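Local coordinates for exotoxin 3 (Staphylococcus aureus, PDB 2Z8L), which binds sialyl Lewis X as a staphylococcal superantigen-like toxin built from an OB-fold and a beta-grasp domain, at residues Lys184-Gln187 with Pro188-Ser192; Val194-Gly197 with Arg198-Glu201. All coordinates share one frame; numbering follows the deposited sequence.

Overall arrangement
Both contacts lie in the beta-grasp domain, on consecutive lengths of chain running from the loop after strand 177-181 into the start of strand 200-207, with centres about 18 Å apart. Contact 1, 184-187 with 188-192, is a turn in the loop after strand 177-181 and supplies four residues of the sialyl Lewis X pocket: Lys184, Gln187, His189 and Arg190. Contact 2, 194-197 with 198-201, is the tight turn that leads from short strand 194-196 into strand 200-207. It stands back from the glycan: the side chain of Ile195 is about 7 Å from the sialic acid, nearest atoms. Asp193, between the two contacts, is itself hydrogen-bonded to that sugar.

Contact 1: Lys184-Gln187 with Pro188-Ser192; sequences KKLQ and PHRMS. Unlike the reference sequence in segment 188-192: Pro188 (reference Thr), His189 (reference Asn). With SIA (N-acetyl-alpha-neuraminic acid), chain B; FUC (alpha-L-fucopyranose), chain C; NAG (2-acetamido-2-deoxy-beta-D-glucopyranose), chain D; GAL (beta-D-galactopyranose), chain E.
Gln187 and Arg190 run alongside each other in the same direction, from opposite ends of a 3-10 turn in the glycan-binding loop of the beta-grasp domain. The turn is closed by Arg190 N to Gln187 O, 2.9 Å. Their flat ends are turned 86° apart, and Arg190 NH1 donates to Gln187 OE1 at 3.0 Å, almost straight at 171°; the oxygen sits exactly in the guanidinium plane. This fixes the amide's rotation and leaves Gln187 NE2 facing the sugars, where it donates to O6 of galactose (2.9 Å) and O2 of fucose, and weakly to O3 of N-acetylglucosamine. A bend at chi2 (99°) swings the amide there. Leu186 CD1 lies over one guanidinium face, 3.4 Å from Arg190 NH1, and galactose C5 over the opposite face, offset toward the rim. Behind the turn, Leu186 and Met191 pass one another head to tail, and Leu186 CD2 meets Met191 CG at 3.8 Å. Thr179 O takes a further bond from Arg190 NH2. The extended Lys184 reaches the fucose, its NZ donating to both O2 and O3. At the other end of the pocket Arg190 grips the sialic acid glycerol tail, NH2 to O8 at 2.8 Å and NE to O9 at 2.9 Å.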
loop_
_atom_site.group_PDB
_atom_site.type_symbol
_atom_site.label_atom_id
_atom_site.label_comp_id
_atom_site.label_asym_id
_atom_site.label_seq_id
_atom_site.Cartn_x
_atom_site.Cartn_y
_atom_site.Cartn_z
ATOM N N LYS A 184 5.354 -13.221 3.154
ATOM C CA LYS A 184 4.258 -12.927 4.084
ATOM C C LYS A 184 3.601 -11.619 3.763
ATOM O O LYS A 184 4.144 -10.810 3.018
ATOM C CB LYS A 184 4.776 -12.950 5.500
ATOM C CG LYS A 184 5.842 -11.936 5.816
ATOM C CD LYS A 184 6.341 -12.142 7.230
ATOM C CE LYS A 184 7.245 -10.999 7.667
ATOM N NZ LYS A 184 7.793 -11.363 9.043
ATOM N N LYS A 185 2.424 -11.379 4.338
ATOM C CA LYS A 185 1.753 -10.116 4.188
ATOM C C LYS A 185 2.629 -8.974 4.782
ATOM O O LYS A 185 3.443 -9.209 5.708
ATOM C CB LYS A 185 0.396 -10.223 4.903
ATOM C CG LYS A 185 -0.564 -9.192 4.553
ATOM C CD LYS A 185 -1.883 -9.367 5.327
ATOM C CE LYS A 185 -2.598 -10.612 5.044
ATOM N NZ LYS A 185 -3.974 -10.496 5.769
ATOM N N LEU A 186 2.480 -7.772 4.246
ATOM C CA LEU A 186 3.080 -6.591 4.888
ATOM C C LEU A 186 2.616 -6.521 6.336
ATOM O O LEU A 186 1.407 -6.760 6.608
ATOM C CB LEU A 186 2.675 -5.299 4.188
ATOM C CG LEU A 186 3.242 -3.992 4.740
ATOM C CD1 LEU A 186 4.749 -4.011 4.565
ATOM C CD2 LEU A 186 2.681 -2.807 3.946
ATOM N N GLN A 187 3.533 -6.216 7.264
ATOM C CA GLN A 187 3.185 -6.192 8.693
ATOM C C GLN A 187 2.194 -5.078 8.958
ATOM O O GLN A 187 2.392 -3.967 8.490
ATOM C CB GLN A 187 4.426 -5.976 9.524
ATOM C CG GLN A 187 5.494 -7.072 9.366
ATOM C CD GLN A 187 6.619 -6.688 8.398
ATOM O OE1 GLN A 187 6.360 -6.131 7.310
ATOM N NE2 GLN A 187 7.879 -6.965 8.789
ATOM N N PRO A 188 1.095 -5.377 9.677
ATOM C CA PRO A 188 0.112 -4.332 9.972
ATOM C C PRO A 188 0.706 -3.048 10.556
ATOM O O PRO A 188 0.338 -1.990 10.127
ATOM C CB PRO A 188 -0.793 -5.012 10.966
ATOM C CG PRO A 188 -0.827 -6.378 10.493
ATOM C CD PRO A 188 0.621 -6.672 10.196
ATOM N N HIS A 189 1.699 -3.168 11.422
ATOM C CA HIS A 189 2.287 -1.972 12.016
ATOM C C HIS A 189 3.039 -1.079 11.052
ATOM O O HIS A 189 3.455 0.029 11.485
ATOM C CB HIS A 189 3.154 -2.356 13.198
ATOM C CG HIS A 189 2.352 -2.631 14.428
ATOM N ND1 HIS A 189 2.292 -1.762 15.492
ATOM C CD2 HIS A 189 1.504 -3.645 14.718
ATOM C CE1 HIS A 189 1.462 -2.246 16.398
ATOM N NE2 HIS A 189 0.969 -3.388 15.954
ATOM N N ARG A 190 3.284 -1.565 9.812
ATOM C CA ARG A 190 3.901 -0.769 8.763
ATOM C C ARG A 190 2.850 -0.157 7.830
ATOM O O ARG A 190 3.195 0.596 6.928
ATOM C CB ARG A 190 4.861 -1.586 7.911
ATOM C CG ARG A 190 6.000 -2.051 8.743
ATOM C CD ARG A 190 6.887 -3.024 7.993
ATOM N NE ARG A 190 7.686 -2.371 6.953
ATOM C CZ ARG A 190 8.211 -2.976 5.860
ATOM N NH1 ARG A 190 7.995 -4.237 5.611
ATOM N NH2 ARG A 190 8.931 -2.270 5.027
ATOM N N MET A 191 1.571 -0.452 8.075
ATOM C CA MET A 191 0.605 -0.095 7.029
ATOM C C MET A 191 0.171 1.351 7.058
ATOM O O MET A 191 -0.529 1.801 6.140
ATOM C CB MET A 191 -0.585 -1.005 7.064
ATOM C CG MET A 191 -0.368 -2.104 6.067
ATOM S SD MET A 191 -1.603 -3.232 6.194
ATOM C CE MET A 191 -0.927 -4.696 5.400
ATOM N N SER A 192 0.637 2.103 8.037
ATOM C CA SER A 192 0.474 3.552 8.083
ATOM C C SER A 192 1.676 4.379 7.587
ATOM O O SER A 192 1.594 5.594 7.454
ATOM C CB SER A 192 0.072 4.004 9.486
ATOM O OG SER A 192 -1.282 3.631 9.784
HETATM C C1 SIA B . 13.652 -1.909 5.258
HETATM C C2 SIA B . 14.047 -1.435 6.661
HETATM C C3 SIA B . 15.443 -0.811 6.684
HETATM C C4 SIA B . 15.455 0.544 5.983
HETATM C C5 SIA B . 14.383 1.496 6.545
HETATM C C6 SIA B . 13.035 0.766 6.484
HETATM C C7 SIA B . 11.838 1.520 7.050
HETATM C C8 SIA B . 10.607 0.607 7.148
HETATM C C9 SIA B . 9.301 1.317 7.413
HETATM C C10 SIA B . 14.429 3.927 6.152
HETATM C C11 SIA B . 14.353 5.023 5.122
HETATM N N5 SIA B . 14.346 2.688 5.691
HETATM O O1A SIA B . 12.436 -1.801 4.987
HETATM O O1B SIA B . 14.486 -2.416 4.464
HETATM O O4 SIA B . 16.798 1.127 6.051
HETATM O O6 SIA B . 13.167 -0.457 7.221
HETATM O O7 SIA B . 12.124 1.953 8.381
HETATM O O8 SIA B . 10.558 -0.120 5.907
HETATM O O9 SIA B . 8.195 0.423 7.595
HETATM O O10 SIA B . 14.527 4.127 7.361
HETATM C C1 FUC C . 10.350 -7.788 11.973
HETATM C C2 FUC C . 10.050 -9.056 11.162
HETATM C C3 FUC C . 10.776 -9.036 9.829
HETATM C C4 FUC C . 12.252 -8.734 10.043
HETATM C C5 FUC C . 12.424 -7.474 10.898
HETATM C C6 FUC C . 13.864 -7.078 11.168
HETATM O O2 FUC C . 8.662 -9.226 10.944
HETATM O O3 FUC C . 10.559 -10.280 9.157
HETATM O O4 FUC C . 12.770 -9.838 10.740
HETATM O O5 FUC C . 11.740 -7.615 12.124
HETATM C C1 NAG D . 7.628 -4.095 13.278
HETATM C C2 NAG D . 7.962 -5.465 12.642
HETATM C C3 NAG D . 9.360 -5.503 12.034
HETATM C C4 NAG D . 9.595 -4.289 11.137
HETATM C C5 NAG D . 9.217 -3.037 11.938
HETATM C C6 NAG D . 9.422 -1.681 11.276
HETATM C C7 NAG D . 6.800 -7.402 13.609
HETATM C C8 NAG D . 6.890 -8.466 14.685
HETATM N N2 NAG D . 7.825 -6.554 13.581
HETATM O O1 NAG D . 6.283 -4.074 13.744
HETATM O O3 NAG D . 9.584 -6.738 11.331
HETATM O O4 NAG D . 10.980 -4.320 10.791
HETATM O O5 NAG D . 7.832 -3.095 12.275
HETATM O O6 NAG D . 8.892 -1.651 9.984
HETATM O O7 NAG D . 5.844 -7.373 12.826
HETATM C C1 GAL E . 11.234 -4.118 9.380
HETATM C C2 GAL E . 12.626 -3.520 9.263
HETATM C C3 GAL E . 12.851 -3.221 7.783
HETATM C C4 GAL E . 12.685 -4.505 6.965
HETATM C C5 GAL E . 11.313 -5.145 7.209
HETATM C C6 GAL E . 11.127 -6.448 6.465
HETATM O O2 GAL E . 12.629 -2.311 10.021
HETATM O O3 GAL E . 14.114 -2.588 7.533
HETATM O O4 GAL E . 13.695 -5.406 7.351
HETATM O O5 GAL E . 11.131 -5.335 8.628
HETATM O O6 GAL E . 9.897 -7.098 6.748
#

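Contact 2: Val194-Gly197 with Arg198-Glu201; sequences VIDG and RNIE
Asp196 lays its carboxylate against the guanidinium edge of Arg198, in a side-on salt bridge with one nitrogen to each oxygen. Arg198 NE meets the syn lone pair of Asp196 OD1 at 3.0 Å, practically straight (178°) and in the guanidinium plane. The second arm is longer and tilted, Arg198 NH2 to Asp196 OD2 at 3.2 Å, with the carboxylate and guanidinium planes 39° apart. A bend at chi3 (-60°) turns Arg198 NE toward the carboxylate. Asp196 OD1 is also met on its anti side by Arg198 N at 2.9 Å, so two N-H groups from one residue hold this oxygen. A water donates to both Asp196 OD2 and Asn199 OD1, tying the carboxylate to the far end of the turn. Beneath this polar side Ile195 and Ile200 lie nearly perpendicular, their CD1 atoms 3.8 Å apart, and both pack on Met172 and on Leu144 of helix 141-155. Asn111 ND2 bonds the carbonyls of Gly197 and Ile200. With Asn199 N bonded to Asp196 O at 3.0 Å, Asp196 opens an Asx turn laid over a type I beta-turn, here leading into the central strand of the beta-grasp sheet.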
loop_
_atom_site.group_PDB
_atom_site.type_symbol
_atom_site.label_atom_id
_atom_site.label_comp_id
_atom_site.label_asym_id
_atom_site.label_seq_id
_atom_site.Cartn_x
_atom_site.Cartn_y
_atom_site.Cartn_z
ATOM N N VAL A 194 4.311 6.298 5.381
ATOM C CA VAL A 194 4.117 7.057 4.135
ATOM C C VAL A 194 5.453 7.570 3.635
ATOM O O VAL A 194 6.360 7.858 4.446
ATOM C CB VAL A 194 3.136 8.209 4.391
ATOM C CG1 VAL A 194 3.014 9.116 3.229
ATOM C CG2 VAL A 194 1.757 7.665 4.770
ATOM N N ILE A 195 5.588 7.680 2.320
ATOM C CA ILE A 195 6.817 8.195 1.726
ATOM C C ILE A 195 6.470 9.233 0.662
ATOM O O ILE A 195 5.348 9.326 0.234
ATOM C CB ILE A 195 7.639 7.075 1.117
ATOM C CG1 ILE A 195 6.983 6.415 -0.083
ATOM C CG2 ILE A 195 8.038 6.105 2.193
ATOM C CD1 ILE A 195 7.829 5.373 -0.781
ATOM N N ASP A 196 7.449 10.025 0.254
ATOM C CA ASP A 196 7.194 11.033 -0.756
ATOM C C ASP A 196 7.295 10.377 -2.111
ATOM O O ASP A 196 8.380 9.955 -2.547
ATOM C CB ASP A 196 8.205 12.181 -0.697
ATOM C CG ASP A 196 7.792 13.404 -1.575
ATOM O OD1 ASP A 196 7.100 13.266 -2.642
ATOM O OD2 ASP A 196 8.141 14.574 -1.190
ATOM N N GLY A 197 6.154 10.271 -2.789
ATOM C CA GLY A 197 6.091 9.733 -4.127
ATOM C C GLY A 197 7.013 10.342 -5.169
ATOM O O GLY A 197 7.512 9.615 -6.055
ATOM N N ARG A 198 7.293 11.649 -5.038
ATOM C CA ARG A 198 8.170 12.365 -5.969
ATOM C C ARG A 198 9.639 11.924 -5.851
ATOM O O ARG A 198 10.431 12.174 -6.764
ATOM C CB ARG A 198 8.020 13.851 -5.762
ATOM C CG ARG A 198 6.681 14.374 -6.180
ATOM C CD ARG A 198 6.353 15.721 -5.608
ATOM N NE ARG A 198 6.335 15.731 -4.164
ATOM C CZ ARG A 198 5.984 16.793 -3.451
ATOM N NH1 ARG A 198 5.567 17.906 -4.052
ATOM N NH2 ARG A 198 6.033 16.718 -2.132
ATOM N N ASN A 199 9.996 11.326 -4.717
ATOM C CA ASN A 199 11.371 11.030 -4.416
ATOM C C ASN A 199 11.741 9.557 -4.587
ATOM O O ASN A 199 12.852 9.149 -4.239
ATOM C CB ASN A 199 11.722 11.474 -2.996
ATOM C CG ASN A 199 11.784 12.985 -2.839
ATOM O OD1 ASN A 199 11.823 13.730 -3.809
ATOM N ND2 ASN A 199 11.762 13.430 -1.603
ATOM N N ILE A 200 10.830 8.725 -5.076
ATOM C CA ILE A 200 11.184 7.362 -5.383
ATOM C C ILE A 200 12.061 7.378 -6.621
ATOM O O ILE A 200 11.719 8.009 -7.648
ATOM C CB ILE A 200 9.911 6.499 -5.634
ATOM C CG1 ILE A 200 9.049 6.450 -4.392
ATOM C CG2 ILE A 200 10.296 5.069 -6.058
ATOM C CD1 ILE A 200 7.653 5.829 -4.580
ATOM N N GLU A 201 13.183 6.675 -6.550
ATOM C CA GLU A 201 14.098 6.565 -7.687
ATOM C C GLU A 201 13.803 5.351 -8.559
ATOM O O GLU A 201 13.802 5.438 -9.777
ATOM C CB GLU A 201 15.550 6.514 -7.193
ATOM C CG GLU A 201 16.627 6.403 -8.308
ATOM C CD GLU A 201 16.525 7.430 -9.453
ATOM O OE1 GLU A 201 15.964 8.543 -9.283
ATOM O OE2 GLU A 201 17.058 7.122 -10.560
HETATM O O HOH W 1 9.904 16.057 -3.104
#